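Local coordinates for SIR4-interacting protein SIF2 (Saccharomyces cerevisiae, PDB 1R5M), which acts in transcriptional corepression as a member of the Set3C complex and antagonizes telomeric silencing in yeast, at residues V43-I48 / G418-I423; L94-A99 / E131-N136; I165-E170 / V210-V215; I292-W297 / I304-D309. All coordinates share one frame; numbering follows the deposited sequence.

The four contacts belong to an eight-bladed WD40 beta-propeller. Interaction 1 brings strand 37-44, near the N terminus, back against the final strand 419-422, closing a loop that takes in almost the whole domain; the other three lie within that loop, one after another without crossing. Interaction 2 joins the end of strand 86-95 to strand 132-136 of the next blade. Interaction 3 packs strand 163-168 against the start of the following blade at 213-216, and touches interaction 2 where Leu132 CD1 meets Ser166 OG at 3.6 Å. Interaction 4 is local, pairing two strands of the WD 6 blade. Interactions 1 and 3 lie on opposite sides of the chain's centre.

Interaction 1 (V43-I48 / G418-I423)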
loop_
_atom_site.group_PDB
_atom_site.type_symbol
_atom_site.label_atom_id
_atom_site.label_comp_id
_atom_site.label_asym_id
_atom_site.label_seq_id
_atom_site.Cartn_x
_atom_site.Cartn_y
_atom_site.Cartn_z
ATOM N N VAL A 43 4.704 0.716 -21.654
ATOM C CA VAL A 43 3.686 1.748 -21.848
ATOM C C VAL A 43 4.078 3.037 -21.139
ATOM O O VAL A 43 4.486 3.026 -19.978
ATOM C CB VAL A 43 2.292 1.310 -21.320
ATOM C CG1 VAL A 43 1.296 2.455 -21.479
ATOM C CG2 VAL A 43 1.800 0.088 -22.083
ATOM N N LYS A 44 3.979 4.149 -21.858
ATOM C CA LYS A 44 4.286 5.450 -21.290
ATOM C C LYS A 44 2.966 6.071 -20.847
ATOM O O LYS A 44 2.016 6.145 -21.627
ATOM C CB LYS A 44 4.959 6.347 -22.330
ATOM C CG LYS A 44 5.036 7.810 -21.920
ATOM C CD LYS A 44 5.752 8.653 -22.967
ATOM C CE LYS A 44 7.244 8.372 -22.970
ATOM N NZ LYS A 44 7.861 8.663 -21.640
ATOM N N LEU A 45 2.903 6.499 -19.592
ATOM C CA LEU A 45 1.692 7.119 -19.058
ATOM C C LEU A 45 1.920 8.611 -18.907
ATOM O O LEU A 45 3.033 9.099 -19.091
ATOM C CB LEU A 45 1.375 6.554 -17.671
ATOM C CG LEU A 45 1.222 5.041 -17.528
ATOM C CD1 LEU A 45 1.096 4.680 -16.055
ATOM C CD2 LEU A 45 0.000 4.580 -18.308
ATOM N N ASP A 46 0.857 9.344 -18.594
ATOM C CA ASP A 46 1.008 10.762 -18.325
ATOM C C ASP A 46 1.540 10.715 -16.900
ATOM O O ASP A 46 1.713 9.625 -16.342
ATOM C CB ASP A 46 -0.342 11.488 -18.329
ATOM C CG ASP A 46 -0.925 11.628 -19.717
ATOM O OD1 ASP A 46 -0.150 11.908 -20.653
ATOM O OD2 ASP A 46 -2.156 11.473 -19.866
ATOM N N ASN A 47 1.808 11.867 -16.303
ATOM C CA ASN A 47 2.281 11.857 -14.926
ATOM C C ASN A 47 1.188 11.269 -14.048
ATOM O O ASN A 47 0.006 11.546 -14.246
ATOM C CB ASN A 47 2.603 13.269 -14.442
ATOM C CG ASN A 47 2.757 13.344 -12.931
ATOM O OD1 ASN A 47 1.805 13.662 -12.213
ATOM N ND2 ASN A 47 3.953 13.031 -12.439
ATOM N N ILE A 48 1.585 10.441 -13.090
ATOM C CA ILE A 48 0.624 9.857 -12.164
ATOM C C ILE A 48 1.155 10.029 -10.751
ATOM O O ILE A 48 2.364 10.070 -10.530
ATOM C CB ILE A 48 0.370 8.350 -12.434
ATOM C CG1 ILE A 48 1.662 7.548 -12.273
ATOM C CG2 ILE A 48 -0.224 8.166 -13.827
ATOM C CD1 ILE A 48 1.432 6.047 -12.231
ATOM N N GLY A 418 4.506 8.710 -15.973
ATOM C CA GLY A 418 4.530 7.416 -15.321
ATOM C C GLY A 418 5.014 6.388 -16.324
ATOM O O GLY A 418 5.101 6.665 -17.523
ATOM N N SER A 419 5.313 5.190 -15.846
ATOM C CA SER A 419 5.813 4.145 -16.725
ATOM C C SER A 419 5.333 2.761 -16.320
ATOM O O SER A 419 5.347 2.416 -15.141
ATOM C CB SER A 419 7.347 4.176 -16.717
ATOM O OG SER A 419 7.900 3.137 -17.504
ATOM N N VAL A 420 4.890 1.975 -17.296
ATOM C CA VAL A 420 4.487 0.604 -17.021
ATOM C C VAL A 420 5.632 -0.233 -17.574
ATOM O O VAL A 420 6.000 -0.097 -18.744
ATOM C CB VAL A 420 3.175 0.216 -17.735
ATOM C CG1 VAL A 420 2.863 -1.253 -17.480
ATOM C CG2 VAL A 420 2.033 1.088 -17.223
ATOM N N VAL A 421 6.206 -1.078 -16.729
ATOM C CA VAL A 421 7.324 -1.917 -17.138
ATOM C C VAL A 421 6.948 -3.387 -17.123
ATOM O O VAL A 421 6.130 -3.824 -16.314
ATOM C CB VAL A 421 8.542 -1.704 -16.211
ATOM C CG1 VAL A 421 8.941 -0.233 -16.215
ATOM C CG2 VAL A 421 8.215 -2.160 -14.801
ATOM N N ALA A 422 7.545 -4.154 -18.027
ATOM C CA ALA A 422 7.268 -5.580 -18.102
ATOM C C ALA A 422 8.223 -6.341 -17.194
ATOM O O ALA A 422 9.415 -6.047 -17.152
ATOM C CB ALA A 422 7.423 -6.068 -19.538
ATOM N N ILE A 423 7.688 -7.314 -16.462
ATOM C CA ILE A 423 8.501 -8.128 -15.570
ATOM C C ILE A 423 8.531 -9.539 -16.154
ATOM O O ILE A 423 7.521 -10.240 -16.150
ATOM C CB ILE A 423 7.899 -8.191 -14.148
ATOM C CG1 ILE A 423 7.580 -6.780 -13.639
ATOM C CG2 ILE A 423 8.864 -8.896 -13.213
ATOM C CD1 ILE A 423 8.783 -5.858 -13.534
HETATM O O HOH W 1 7.275 6.953 -19.279
#
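Val43 and Val420 stand next to each other on one face of an antiparallel pair, their CB atoms 3.9 Å apart. Both have CG1 anti to the backbone N (chi1 177° and 176°), which leaves each CG2 anti to the carbonyl carbon. Val420 CG2 meets the next apolar chain, Leu45, whose CD1 lies 3.9 Å away. Val43 N and Val420 N each bond to the other residue's O; the bond from Val420 N to Val43 O, at 2.9 Å, is the shorter. This is the closure of the propeller: the N-terminal strand 37-44 supplies the outer edge of the blade built from the last three strands, the "Velcro" arrangement of WD40 domains. Val43 and Leu45 also pack on Leu88 of strand 86-95, in the next blade. Beyond the pair, Gly418 is gripped at both ends, its O accepting from Leu45 N and its N donating to Asp46 O over 3.0 Å. A beta-carbon on Gly418 would come within 2.9 Å of Ile48 CG1, a clash. On the other face, Lys44 NZ forms a salt bridge with Glu417 and reaches Gly418 O through a water, while Ser419 OG is hydrogen-bonded to Glu41 and Tyr388.

Interaction 2 (L94-A99 / E131-N136); sequences LRHPFA and ELRLWN. With SO4 (sulfate ion), chain B.
His96 holds CG beside its backbone N (chi1 -73°), and Glu131 extends with CG anti to its own N (chi1 -176°), from where the imidazole and carboxylate meet. His96 ND1 donates to Glu131 OE1 at 2.8 Å, reaching the oxygen on its anti side, with the bond tilted out of the ring plane. The same oxygen takes a nearly straight bond from Arg133 NE (176°), in the guanidinium plane but well above that of the carboxylate, and Arg133 NH2 binds OE2 to complete a two-nitrogen salt bridge. The extended arginine chain lays CD over one face of the imidazole, 3.7 Å from its centroid. Thr125 OG1 is hydrogen-bonded to both His96 NE2 and Trp135 NE1, which makes this a form of the His-Ser/Thr-Trp network of WD40 blades, with Glu131 probably standing in for the usual aspartate. Pro97 meets the arginine tip to tip, its CD over the guanidinium face and 3.1 Å from Arg133 NH2. Leu94 CB lies over the six-membered ring of Trp135, 3.7 Å from the centroid, while Arg95 O reaches the ring edge, 3.5 Å from Trp135 CH2. Arg95 itself turns away, and its NH1 and NH2 bind two oxygens of a sulfate ion.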
loop_
_atom_site.group_PDB
_atom_site.type_symbol
_atom_site.label_atom_id
_atom_site.label_comp_id
_atom_site.label_asym_id
_atom_site.label_seq_id
_atom_site.Cartn_x
_atom_site.Cartn_y
_atom_site.Cartn_z
ATOM N N LEU A 94 -12.405 9.319 -13.672
ATOM C CA LEU A 94 -13.025 9.370 -12.352
ATOM C C LEU A 94 -12.675 10.746 -11.795
ATOM O O LEU A 94 -11.684 10.912 -11.082
ATOM C CB LEU A 94 -12.449 8.265 -11.463
ATOM C CG LEU A 94 -12.323 6.874 -12.100
ATOM C CD1 LEU A 94 -11.772 5.909 -11.063
ATOM C CD2 LEU A 94 -13.677 6.385 -12.622
ATOM N N ARG A 95 -13.500 11.732 -12.124
ATOM C CA ARG A 95 -13.239 13.103 -11.713
ATOM C C ARG A 95 -13.929 13.559 -10.432
ATOM O O ARG A 95 -15.060 13.167 -10.144
ATOM C CB ARG A 95 -13.614 14.042 -12.867
ATOM C CG ARG A 95 -12.968 15.418 -12.811
ATOM C CD ARG A 95 -13.264 16.201 -14.091
ATOM N NE ARG A 95 -12.790 15.514 -15.294
ATOM C CZ ARG A 95 -11.547 15.579 -15.764
ATOM N NH1 ARG A 95 -10.630 16.303 -15.140
ATOM N NH2 ARG A 95 -11.220 14.919 -16.867
ATOM N N HIS A 96 -13.217 14.377 -9.659
ATOM C CA HIS A 96 -13.741 14.950 -8.421
ATOM C C HIS A 96 -13.878 16.449 -8.666
ATOM O O HIS A 96 -12.968 17.082 -9.192
ATOM C CB HIS A 96 -12.764 14.750 -7.256
ATOM C CG HIS A 96 -12.691 13.347 -6.743
ATOM N ND1 HIS A 96 -13.134 12.991 -5.489
ATOM C CD2 HIS A 96 -12.173 12.221 -7.292
ATOM C CE1 HIS A 96 -12.888 11.709 -5.282
ATOM N NE2 HIS A 96 -12.304 11.220 -6.361
ATOM N N PRO A 97 -15.021 17.038 -8.304
ATOM C CA PRO A 97 -15.163 18.479 -8.524
ATOM C C PRO A 97 -14.282 19.229 -7.527
ATOM O O PRO A 97 -13.908 18.678 -6.493
ATOM C CB PRO A 97 -16.649 18.716 -8.269
ATOM C CG PRO A 97 -16.960 17.700 -7.205
ATOM C CD PRO A 97 -16.243 16.465 -7.714
ATOM N N PHE A 98 -13.917 20.467 -7.840
ATOM C CA PHE A 98 -13.130 21.239 -6.896
ATOM C C PHE A 98 -14.135 21.767 -5.882
ATOM O O PHE A 98 -15.285 22.033 -6.235
ATOM C CB PHE A 98 -12.404 22.392 -7.589
ATOM C CG PHE A 98 -11.223 21.949 -8.407
ATOM C CD1 PHE A 98 -11.389 21.502 -9.711
ATOM C CD2 PHE A 98 -9.946 21.957 -7.859
ATOM C CE1 PHE A 98 -10.298 21.066 -10.461
ATOM C CE2 PHE A 98 -8.849 21.522 -8.601
ATOM C CZ PHE A 98 -9.028 21.076 -9.904
ATOM N N ALA A 99 -13.708 21.901 -4.634
ATOM C CA ALA A 99 -14.590 22.366 -3.570
ATOM C C ALA A 99 -15.137 23.760 -3.819
ATOM O O ALA A 99 -14.490 24.596 -4.453
ATOM C CB ALA A 99 -13.857 22.330 -2.237
ATOM N N GLU A 131 -12.545 14.413 0.095
ATOM C CA GLU A 131 -13.655 13.696 -0.513
ATOM C C GLU A 131 -13.293 12.316 -1.038
ATOM O O GLU A 131 -12.206 12.101 -1.575
ATOM C CB GLU A 131 -14.242 14.509 -1.665
ATOM C CG GLU A 131 -15.479 13.876 -2.296
ATOM C CD GLU A 131 -15.936 14.610 -3.535
ATOM O OE1 GLU A 131 -15.170 14.644 -4.519
ATOM O OE2 GLU A 131 -17.061 15.154 -3.529
ATOM N N LEU A 132 -14.227 11.384 -0.885
ATOM C CA LEU A 132 -14.065 10.029 -1.387
ATOM C C LEU A 132 -15.202 9.787 -2.374
ATOM O O LEU A 132 -16.324 10.253 -2.160
ATOM C CB LEU A 132 -14.190 9.005 -0.254
ATOM C CG LEU A 132 -13.159 9.006 0.874
ATOM C CD1 LEU A 132 -13.685 8.150 2.025
ATOM C CD2 LEU A 132 -11.829 8.470 0.369
ATOM N N ARG A 133 -14.908 9.089 -3.465
ATOM C CA ARG A 133 -15.927 8.728 -4.444
ATOM C C ARG A 133 -15.790 7.239 -4.718
ATOM O O ARG A 133 -14.676 6.696 -4.732
ATOM C CB ARG A 133 -15.790 9.545 -5.734
ATOM C CG ARG A 133 -16.306 10.962 -5.548
ATOM C CD ARG A 133 -16.227 11.855 -6.780
ATOM N NE ARG A 133 -16.768 13.154 -6.388
ATOM C CZ ARG A 133 -17.927 13.654 -6.805
ATOM N NH1 ARG A 133 -18.687 12.993 -7.669
ATOM N NH2 ARG A 133 -18.369 14.786 -6.279
ATOM N N LEU A 134 -16.934 6.584 -4.897
ATOM C CA LEU A 134 -17.004 5.151 -5.148
ATOM C C LEU A 134 -17.438 4.932 -6.586
ATOM O O LEU A 134 -18.428 5.516 -7.034
ATOM C CB LEU A 134 -18.020 4.515 -4.197
ATOM C CG LEU A 134 -18.298 3.025 -4.375
ATOM C CD1 LEU A 134 -17.056 2.221 -4.000
ATOM C CD2 LEU A 134 -19.473 2.625 -3.506
ATOM N N TRP A 135 -16.708 4.081 -7.299
ATOM C CA TRP A 135 -16.994 3.815 -8.706
ATOM C C TRP A 135 -17.021 2.329 -9.041
ATOM O O TRP A 135 -16.425 1.513 -8.341
ATOM C CB TRP A 135 -15.921 4.457 -9.597
ATOM C CG TRP A 135 -15.428 5.806 -9.154
ATOM C CD1 TRP A 135 -14.542 6.073 -8.144
ATOM C CD2 TRP A 135 -15.770 7.070 -9.731
ATOM N NE1 TRP A 135 -14.312 7.426 -8.061
ATOM C CE2 TRP A 135 -15.053 8.063 -9.022
ATOM C CE3 TRP A 135 -16.613 7.462 -10.779
ATOM C CZ2 TRP A 135 -15.154 9.423 -9.330
ATOM C CZ3 TRP A 135 -16.715 8.816 -11.085
ATOM C CH2 TRP A 135 -15.988 9.779 -10.361
ATOM N N ASN A 136 -17.707 1.986 -10.128
ATOM C CA ASN A 136 -17.738 0.607 -10.591
ATOM C C ASN A 136 -16.514 0.461 -11.500
ATOM O O ASN A 136 -15.986 1.458 -11.992
ATOM C CB ASN A 136 -19.020 0.319 -11.378
ATOM C CG ASN A 136 -19.008 -1.056 -12.026
ATOM O OD1 ASN A 136 -18.759 -1.193 -13.232
ATOM N ND2 ASN A 136 -19.262 -2.085 -11.228
HETATM S S SO4 B . -7.619 16.160 -17.487
HETATM O O1 SO4 B . -7.990 16.871 -16.249
HETATM O O2 SO4 B . -7.005 17.111 -18.433
HETATM O O3 SO4 B . -6.659 15.086 -17.169
HETATM O O4 SO4 B . -8.820 15.566 -18.104
HETATM O O HOH W 2 -13.963 17.119 -4.372
#

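Interaction 3 (I165-E170 / V210-V215); sequences ISMDVE and VDVEWV
Ile165 presses its CD1 onto the indole of Trp214, 3.5 Å from the centroid of the five-membered ring and only 19° off its normal. CD1 is 3.4 Å from Trp214 CE2, and Ile165 CG1 follows at the rim, near CZ2. The torsion chi2 of 162° carries CD1 outward over the ring. The other branch, Ile165 CG2, slides past Val212 CG2 at 3.8 Å, and Val212 CG1 lies equally far from Met167 SD. An alanine in place of Trp214 would probably leave Ile165 CD1 without its ring face and Lys156 O without the indole N-H that it accepts. Toward Val210 the contact thins out. Met167 bends at its last torsion and its CE meets backbone, 3.4 Å from Asp211 N, a buried nitrogen with no partner in the model. Val210, exposed, brings no side-chain atom closer than 5.1 Å to residues 165-170. No hydrogen bond spans the contact; Asp211 and Glu213 instead form salt bridges with Lys156, and their other carboxylate oxygens accept from Leu253 N and Phe255 N. Such apolar interlocking, one blade's second strand against the first strand of the next and the residues leading into it, is how neighbouring blades of a WD40 propeller pack face to face.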
loop_
_atom_site.group_PDB
_atom_site.type_symbol
_atom_site.label_atom_id
_atom_site.label_comp_id
_atom_site.label_asym_id
_atom_site.label_seq_id
_atom_site.Cartn_x
_atom_site.Cartn_y
_atom_site.Cartn_z
ATOM N N ILE A 165 -12.779 1.542 5.689
ATOM C CA ILE A 165 -12.228 2.393 6.734
ATOM C C ILE A 165 -11.368 3.363 5.949
ATOM O O ILE A 165 -10.607 2.947 5.073
ATOM C CB ILE A 165 -11.296 1.640 7.690
ATOM C CG1 ILE A 165 -12.056 0.537 8.414
ATOM C CG2 ILE A 165 -10.689 2.618 8.692
ATOM C CD1 ILE A 165 -11.142 -0.487 9.021
ATOM N N SER A 166 -11.499 4.651 6.232
ATOM C CA SER A 166 -10.686 5.646 5.544
ATOM C C SER A 166 -10.026 6.522 6.593
ATOM O O SER A 166 -10.606 6.794 7.642
ATOM C CB SER A 166 -11.543 6.504 4.602
ATOM O OG SER A 166 -12.601 7.140 5.295
ATOM N N MET A 167 -8.798 6.940 6.320
ATOM C CA MET A 167 -8.083 7.796 7.255
ATOM C C MET A 167 -7.364 8.884 6.482
ATOM O O MET A 167 -6.844 8.638 5.393
ATOM C CB MET A 167 -7.069 6.987 8.072
ATOM C CG MET A 167 -6.393 7.804 9.173
ATOM S SD MET A 167 -5.403 6.798 10.293
ATOM C CE MET A 167 -4.085 6.381 9.197
ATOM N N ASP A 168 -7.360 10.094 7.034
ATOM C CA ASP A 168 -6.678 11.204 6.385
ATOM C C ASP A 168 -5.395 11.568 7.130
ATOM O O ASP A 168 -5.069 10.965 8.156
ATOM C CB ASP A 168 -7.603 12.433 6.244
ATOM C CG ASP A 168 -8.106 12.973 7.576
ATOM O OD1 ASP A 168 -7.325 13.035 8.550
ATOM O OD2 ASP A 168 -9.294 13.365 7.636
ATOM N N VAL A 169 -4.667 12.547 6.601
ATOM C CA VAL A 169 -3.404 12.976 7.192
ATOM C C VAL A 169 -3.509 13.494 8.621
ATOM O O VAL A 169 -2.532 13.443 9.371
ATOM C CB VAL A 169 -2.716 14.060 6.332
ATOM C CG1 VAL A 169 -2.349 13.494 4.977
ATOM C CG2 VAL A 169 -3.623 15.257 6.176
ATOM N N GLU A 170 -4.679 14.000 8.998
ATOM C CA GLU A 170 -4.874 14.513 10.351
ATOM C C GLU A 170 -5.329 13.386 11.272
ATOM O O GLU A 170 -5.723 13.616 12.414
ATOM C CB GLU A 170 -5.910 15.639 10.346
ATOM C CG GLU A 170 -5.489 16.860 9.544
ATOM C CD GLU A 170 -4.159 17.427 10.004
ATOM O OE1 GLU A 170 -3.973 17.585 11.229
ATOM O OE2 GLU A 170 -3.302 17.723 9.143
ATOM N N VAL A 210 0.010 6.223 9.250
ATOM C CA VAL A 210 -0.594 6.381 7.934
ATOM C C VAL A 210 -1.241 5.126 7.357
ATOM O O VAL A 210 -1.365 4.993 6.139
ATOM C CB VAL A 210 0.456 6.891 6.927
ATOM C CG1 VAL A 210 0.930 8.285 7.327
ATOM C CG2 VAL A 210 1.643 5.931 6.884
ATOM N N ASP A 211 -1.648 4.200 8.216
ATOM C CA ASP A 211 -2.287 2.979 7.731
ATOM C C ASP A 211 -3.355 2.518 8.718
ATOM O O ASP A 211 -3.338 2.898 9.889
ATOM C CB ASP A 211 -1.236 1.872 7.550
ATOM C CG ASP A 211 -1.599 0.877 6.453
ATOM O OD1 ASP A 211 -2.673 1.031 5.830
ATOM O OD2 ASP A 211 -0.799 -0.055 6.207
ATOM N N VAL A 212 -4.297 1.723 8.215
ATOM C CA VAL A 212 -5.374 1.132 9.010
ATOM C C VAL A 212 -5.545 -0.272 8.426
ATOM O O VAL A 212 -5.007 -0.564 7.361
ATOM C CB VAL A 212 -6.706 1.909 8.876
ATOM C CG1 VAL A 212 -6.543 3.329 9.411
ATOM C CG2 VAL A 212 -7.158 1.925 7.427
ATOM N N GLU A 213 -6.292 -1.144 9.096
ATOM C CA GLU A 213 -6.437 -2.501 8.579
ATOM C C GLU A 213 -7.593 -3.272 9.202
ATOM O O GLU A 213 -7.902 -3.096 10.377
ATOM C CB GLU A 213 -5.124 -3.274 8.812
ATOM C CG GLU A 213 -5.142 -4.737 8.377
ATOM C CD GLU A 213 -5.115 -4.909 6.866
ATOM O OE1 GLU A 213 -5.671 -4.041 6.160
ATOM O OE2 GLU A 213 -4.552 -5.914 6.383
ATOM N N TRP A 214 -8.235 -4.119 8.403
ATOM C CA TRP A 214 -9.326 -4.953 8.900
ATOM C C TRP A 214 -8.693 -6.231 9.436
ATOM O O TRP A 214 -7.785 -6.780 8.813
ATOM C CB TRP A 214 -10.304 -5.322 7.777
ATOM C CG TRP A 214 -11.179 -4.199 7.335
ATOM C CD1 TRP A 214 -10.915 -3.287 6.356
ATOM C CD2 TRP A 214 -12.455 -3.846 7.882
ATOM N NE1 TRP A 214 -11.948 -2.383 6.260
ATOM C CE2 TRP A 214 -12.906 -2.705 7.186
ATOM C CE3 TRP A 214 -13.261 -4.386 8.894
ATOM C CZ2 TRP A 214 -14.133 -2.088 7.471
ATOM C CZ3 TRP A 214 -14.483 -3.773 9.178
ATOM C CH2 TRP A 214 -14.904 -2.635 8.468
ATOM N N VAL A 215 -9.171 -6.709 10.581
ATOM C CA VAL A 215 -8.621 -7.936 11.156
ATOM C C VAL A 215 -9.681 -9.024 11.282
ATOM O O VAL A 215 -9.424 -10.101 11.824
ATOM C CB VAL A 215 -7.971 -7.675 12.536
ATOM C CG1 VAL A 215 -6.814 -6.707 12.377
ATOM C CG2 VAL A 215 -8.994 -7.128 13.516
#

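Interaction 4 (I292-W297 / I304-D309)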
loop_
_atom_site.group_PDB
_atom_site.type_symbol
_atom_site.label_atom_id
_atom_site.label_comp_id
_atom_site.label_asym_id
_atom_site.label_seq_id
_atom_site.Cartn_x
_atom_site.Cartn_y
_atom_site.Cartn_z
ATOM N N ILE A 292 10.620 2.511 8.800
ATOM C CA ILE A 292 10.221 1.477 7.859
ATOM C C ILE A 292 9.110 2.067 6.997
ATOM O O ILE A 292 8.083 2.513 7.512
ATOM C CB ILE A 292 9.721 0.223 8.605
ATOM C CG1 ILE A 292 10.899 -0.428 9.339
ATOM C CG2 ILE A 292 9.085 -0.754 7.625
ATOM C CD1 ILE A 292 10.528 -1.614 10.200
ATOM N N VAL A 293 9.314 2.071 5.684
ATOM C CA VAL A 293 8.335 2.650 4.773
ATOM C C VAL A 293 7.273 1.682 4.271
ATOM O O VAL A 293 6.146 2.090 3.991
ATOM C CB VAL A 293 9.035 3.312 3.563
ATOM C CG1 VAL A 293 9.974 4.408 4.053
ATOM C CG2 VAL A 293 9.806 2.276 2.763
ATOM N N SER A 294 7.622 0.403 4.163
ATOM C CA SER A 294 6.674 -0.604 3.694
ATOM C C SER A 294 7.019 -1.960 4.293
ATOM O O SER A 294 8.175 -2.225 4.616
ATOM C CB SER A 294 6.718 -0.733 2.164
ATOM O OG SER A 294 6.573 0.520 1.515
ATOM N N ALA A 295 6.010 -2.814 4.437
ATOM C CA ALA A 295 6.202 -4.164 4.956
ATOM C C ALA A 295 5.049 -5.036 4.481
ATOM O O ALA A 295 3.915 -4.568 4.355
ATOM C CB ALA A 295 6.265 -4.154 6.481
ATOM N N SER A 296 5.346 -6.304 4.219
ATOM C CA SER A 296 4.345 -7.245 3.734
ATOM C C SER A 296 4.575 -8.645 4.263
ATOM O O SER A 296 5.682 -9.007 4.668
ATOM C CB SER A 296 4.389 -7.346 2.202
ATOM O OG SER A 296 4.095 -6.122 1.562
ATOM N N TRP A 297 3.513 -9.438 4.235
ATOM C CA TRP A 297 3.609 -10.827 4.621
ATOM C C TRP A 297 4.189 -11.554 3.419
ATOM O O TRP A 297 3.918 -11.192 2.271
ATOM C CB TRP A 297 2.225 -11.415 4.917
ATOM C CG TRP A 297 1.722 -11.085 6.263
ATOM C CD1 TRP A 297 0.855 -10.085 6.598
ATOM C CD2 TRP A 297 2.091 -11.727 7.481
ATOM N NE1 TRP A 297 0.664 -10.065 7.958
ATOM C CE2 TRP A 297 1.413 -11.063 8.527
ATOM C CE3 TRP A 297 2.934 -12.802 7.795
ATOM C CZ2 TRP A 297 1.552 -11.437 9.867
ATOM C CZ3 TRP A 297 3.073 -13.176 9.129
ATOM C CH2 TRP A 297 2.383 -12.492 10.149
ATOM N N ILE A 304 8.467 -9.218 5.192
ATOM C CA ILE A 304 9.552 -8.496 4.549
ATOM C C ILE A 304 9.299 -7.008 4.718
ATOM O O ILE A 304 8.153 -6.555 4.715
ATOM C CB ILE A 304 9.654 -8.891 3.048
ATOM C CG1 ILE A 304 10.914 -8.286 2.427
ATOM C CG2 ILE A 304 8.405 -8.450 2.294
ATOM C CD1 ILE A 304 11.254 -8.879 1.066
ATOM N N SER A 305 10.375 -6.252 4.893
ATOM C CA SER A 305 10.260 -4.818 5.087
ATOM C C SER A 305 11.361 -4.062 4.364
ATOM O O SER A 305 12.401 -4.628 4.033
ATOM C CB SER A 305 10.338 -4.493 6.583
ATOM O OG SER A 305 11.536 -5.008 7.152
ATOM N N CYS A 306 11.113 -2.787 4.092
ATOM C CA CYS A 306 12.129 -1.943 3.478
ATOM C C CYS A 306 12.098 -0.621 4.228
ATOM O O CYS A 306 11.077 -0.239 4.816
ATOM C CB CYS A 306 11.924 -1.778 1.966
ATOM S SG CYS A 306 10.345 -1.167 1.427
ATOM N N SER A 307 13.218 0.086 4.209
ATOM C CA SER A 307 13.333 1.289 5.006
ATOM C C SER A 307 14.107 2.436 4.383
ATOM O O SER A 307 14.737 2.295 3.335
ATOM C CB SER A 307 13.985 0.880 6.337
ATOM O OG SER A 307 14.550 1.963 7.048
ATOM N N MET A 308 14.037 3.583 5.049
ATOM C CA MET A 308 14.758 4.756 4.598
ATOM C C MET A 308 16.254 4.494 4.761
ATOM O O MET A 308 17.078 5.255 4.253
ATOM C CB MET A 308 14.339 5.982 5.409
ATOM C CG MET A 308 12.976 6.537 5.029
ATOM S SD MET A 308 12.944 7.235 3.358
ATOM C CE MET A 308 13.656 8.864 3.643
ATOM N N ASP A 309 16.606 3.416 5.462
ATOM C CA ASP A 309 18.014 3.076 5.645
ATOM C C ASP A 309 18.578 2.375 4.411
ATOM O O ASP A 309 19.738 1.958 4.397
ATOM C CB ASP A 309 18.236 2.209 6.904
ATOM C CG ASP A 309 17.575 0.836 6.824
ATOM O OD1 ASP A 309 17.197 0.386 5.724
ATOM O OD2 ASP A 309 17.454 0.190 7.889
#
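The first two strands of the WD 6 blade pair here as an antiparallel hairpin with a classic beta bulge, Val293 and Ser294 both facing Cys306. Val293 adopts a helix-like backbone (psi -30°), which shifts the register by one residue between the pair Ile292-Ser307 and the pair Ser294-Cys306. Cys306 is held from both bulge residues: Val293 N donates to its O at 3.0 Å, and its N donates to Ser294 O. Further along, Ser296 and Ile304 exchange a reciprocal pair of bonds, the one from Ile304 N to Ser296 O being 2.8 Å long. One residue before Ser296, Ala295 CA comes within 3.1 Å of Ile304 O in a CA-H...O contact.

The side chain of Cys306 sits with SG between the backbone N and the carbonyl carbon (chi1 55°), and there the sulfur lies 3.7 Å from both Val293 CG2 and Ser294 CB. The second methyl of Val293, CG1, meets Met308 CG at 3.8 Å, the two chains crossing at about a right angle. An alanine in place of Val293 would probably leave Met308 freer to turn and open a gap beside the Cys306 sulfur.

Ser307 OG is hydrogen-bonded to Ser291 O and appears to accept from Asp309 N in an ST turn, though the place of that nitrogen is less certain. Ser305 OG is hydrogen-bonded to His288 and Trp315, and Asp309 to His288, the WD40 tetrad of this blade. Ile292, Ala295 and Ser305 pack on Leu271 of the preceding blade's strand 271-274, whereas Ser294, Ser296, Ile304 and Cys306 touch Tyr345 of strand 344-349 in the following one.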